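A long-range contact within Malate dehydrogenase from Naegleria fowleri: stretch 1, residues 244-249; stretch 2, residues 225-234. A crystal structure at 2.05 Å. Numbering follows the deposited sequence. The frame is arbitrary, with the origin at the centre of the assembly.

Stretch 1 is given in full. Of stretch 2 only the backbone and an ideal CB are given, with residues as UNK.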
# COMPACT_ATOMS: atom_id res chain seq x y z
N ASN A 244 13.72 20.62 -10.29
CA ASN A 244 13.20 19.29 -10.60
C ASN A 244 13.74 18.20 -9.68
O ASN A 244 13.40 17.02 -9.87
CB ASN A 244 13.51 18.93 -12.07
CG ASN A 244 12.67 19.73 -13.04
OD1 ASN A 244 11.72 20.40 -12.64
ND2 ASN A 244 13.01 19.68 -14.31
N ILE A 245 14.59 18.54 -8.71
CA ILE A 245 15.11 17.60 -7.72
C ILE A 245 14.74 18.12 -6.34
O ILE A 245 15.23 19.18 -5.93
CB ILE A 245 16.63 17.43 -7.83
CG1 ILE A 245 17.03 17.02 -9.25
CG2 ILE A 245 17.15 16.46 -6.79
CD1 ILE A 245 18.53 16.85 -9.42
N THR A 246 13.89 17.39 -5.61
CA THR A 246 13.51 17.82 -4.28
C THR A 246 13.76 16.71 -3.26
O THR A 246 13.96 15.54 -3.61
CB THR A 246 12.04 18.24 -4.23
OG1 THR A 246 11.21 17.13 -4.61
CG2 THR A 246 11.78 19.39 -5.18
N ALA A 247 13.73 17.09 -1.99
CA ALA A 247 13.84 16.15 -0.90
C ALA A 247 12.51 16.11 -0.14
O ALA A 247 11.75 17.09 -0.16
CB ALA A 247 15.00 16.54 0.02
N MET A 248 12.20 14.98 0.50
CA MET A 248 10.86 14.77 1.05
C MET A 248 10.74 15.22 2.50
O MET A 248 11.35 14.63 3.40
CB MET A 248 10.45 13.31 0.97
CG MET A 248 8.97 13.18 1.22
SD MET A 248 8.33 11.52 1.02
CE MET A 248 9.05 10.76 2.49
N THR A 249 9.91 16.23 2.75
CA THR A 249 9.46 16.58 4.10
C THR A 249 7.96 16.36 4.25
O THR A 249 7.36 16.79 5.25
CB THR A 249 9.80 18.03 4.42
OG1 THR A 249 9.31 18.85 3.36
CG2 THR A 249 11.31 18.18 4.51
N UNK A 225 20.76 11.76 4.64
CA UNK A 225 20.14 13.06 4.95
C UNK A 225 19.53 13.70 3.70
O UNK A 225 20.24 14.07 2.74
CB UNK A 225 21.17 14.01 5.57
N UNK A 226 18.19 13.80 3.71
CA UNK A 226 17.44 14.06 2.49
C UNK A 226 17.88 15.36 1.81
O UNK A 226 18.38 15.33 0.69
CB UNK A 226 15.94 14.12 2.80
N UNK A 227 17.76 16.49 2.51
CA UNK A 227 18.06 17.80 1.90
C UNK A 227 19.45 17.81 1.30
O UNK A 227 19.65 18.28 0.18
CB UNK A 227 17.93 18.92 2.93
N UNK A 228 20.43 17.32 2.06
CA UNK A 228 21.81 17.32 1.60
C UNK A 228 22.01 16.33 0.46
O UNK A 228 22.74 16.62 -0.50
CB UNK A 228 22.76 16.99 2.76
N UNK A 229 21.39 15.15 0.54
CA UNK A 229 21.49 14.22 -0.58
C UNK A 229 20.96 14.85 -1.86
O UNK A 229 21.57 14.73 -2.93
CB UNK A 229 20.73 12.93 -0.27
N UNK A 230 19.82 15.55 -1.77
CA UNK A 230 19.24 16.20 -2.95
C UNK A 230 20.18 17.25 -3.50
O UNK A 230 20.37 17.37 -4.73
CB UNK A 230 17.89 16.83 -2.61
N UNK A 231 20.80 18.03 -2.61
CA UNK A 231 21.74 19.05 -3.03
C UNK A 231 22.93 18.44 -3.77
O UNK A 231 23.41 19.00 -4.76
CB UNK A 231 22.22 19.85 -1.82
N UNK A 232 23.47 17.33 -3.25
CA UNK A 232 24.57 16.66 -3.93
C UNK A 232 24.12 16.11 -5.29
O UNK A 232 24.87 16.15 -6.27
CB UNK A 232 25.12 15.53 -3.06
N UNK A 233 22.92 15.53 -5.34
CA UNK A 233 22.41 15.02 -6.61
C UNK A 233 22.38 16.12 -7.65
O UNK A 233 22.89 15.95 -8.77
CB UNK A 233 21.01 14.42 -6.43
N UNK A 234 21.79 17.26 -7.29
CA UNK A 234 21.64 18.38 -8.21
C UNK A 234 22.98 18.96 -8.61
O UNK A 234 23.18 19.32 -9.77
CB UNK A 234 20.77 19.47 -7.58

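Strand 245-247 runs nearly antiparallel to the helix of stretch 2, at 166°, with the axes 7.2 Å apart at their closest. That is tight for a strand against a helix, and it favours small side chains where the two backbones come nearest. I245 and A247 point their CB atoms at the helix; T246 turns away.

Position 225 precedes the first helical turn, with phi -76° and nothing of stretch 1 near its CB. Stretch 1 sets no demand; a residue suited to the N-cap or to that phi would do. It is P225, after a cis peptide bond, and its O accepts the 2.7 Å hydrogen bond from the N of position 229.

At 226 the ideal CB points toward the strand and already lies 3.8 Å from A247 CB and 4.5 Å from M248 N. A methyl fills this distance; glycine would fit but leave the contact thinner. A226 is deposited, its CB 3.8 Å from A247 CB, while its carbonyl C comes to 3.6 Å from the same methyl.

Position 227 lies beside the closest backbone pairing, its CA 5.3 Å from that of A247. The CB points sideways, so a longer chain can pass along the methyl, and polar or apolar types are conceivable. In N227, chi1 m brings OD1 to 4.3 Å from A247 CB, a contact without a hydrogen bond; the amide's polar atoms are bonded elsewhere in the structure.

Position 228 points away and 229 sideways; neither touches stretch 1, which sets no evident demand on them. They are T228 and N229.

Position 230, one turn after 226, again points toward the strand. Its ideal CB is 3.9 Å from A247 CB, 4.2 Å from T246 C and 4.3 Å from I245 CG2, so alanine is the natural fit. A230 makes apolar contacts with both A247 and I245, spanning the two inward side chains of the strand.

Positions 231 and 232 find no partner in stretch 1; M231 points away and I232 is out of reach.

At 233 the CB points toward I245, 4.4 Å from its CG2. Small or beta-branched residues suit, including threonine, valine or alanine. T233 places CG2 4.0 Å from I245 CD1, while OG1 donates a 2.8 Å hydrogen bond to the O of N229, satisfying the hydroxyl within the helix.

At 234 the ideal CB is 3.9 Å from I245 CD1, so alanine or serine would suit. S234 meets that methyl through its CA at 3.7 Å and its CB at 3.9 Å; with chi1 t, S234 OG lies 4.3 Å from I245 CD1, with no hydrogen bond to stretch 1.

Stretch 2, residues 225-234: PANTNAMITS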
# COMPACT_ATOMS: atom_id res chain seq x y z
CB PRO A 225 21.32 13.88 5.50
CG PRO A 225 22.51 13.32 4.76
CD PRO A 225 22.23 11.83 4.63
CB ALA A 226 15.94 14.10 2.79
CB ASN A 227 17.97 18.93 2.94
CG ASN A 227 16.60 19.04 3.55
OD1 ASN A 227 16.00 18.03 3.94
ND2 ASN A 227 16.08 20.27 3.64
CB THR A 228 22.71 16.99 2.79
OG1 THR A 228 22.48 17.96 3.82
CG2 THR A 228 24.18 17.03 2.38
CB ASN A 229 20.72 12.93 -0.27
CG ASN A 229 21.47 12.03 0.70
OD1 ASN A 229 22.68 12.14 0.88
ND2 ASN A 229 20.74 11.12 1.34
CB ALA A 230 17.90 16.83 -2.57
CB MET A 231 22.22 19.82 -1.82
CG MET A 231 23.15 20.97 -2.21
SD MET A 231 24.35 21.17 -0.91
CE MET A 231 25.25 19.65 -1.10
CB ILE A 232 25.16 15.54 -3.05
CG1 ILE A 232 25.89 16.14 -1.86
CG2 ILE A 232 26.12 14.68 -3.87
CD1 ILE A 232 27.12 16.93 -2.27
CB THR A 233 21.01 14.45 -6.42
OG1 THR A 233 21.02 13.45 -5.39
CG2 THR A 233 20.51 13.83 -7.73
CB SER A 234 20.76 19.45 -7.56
OG SER A 234 20.56 20.56 -8.41
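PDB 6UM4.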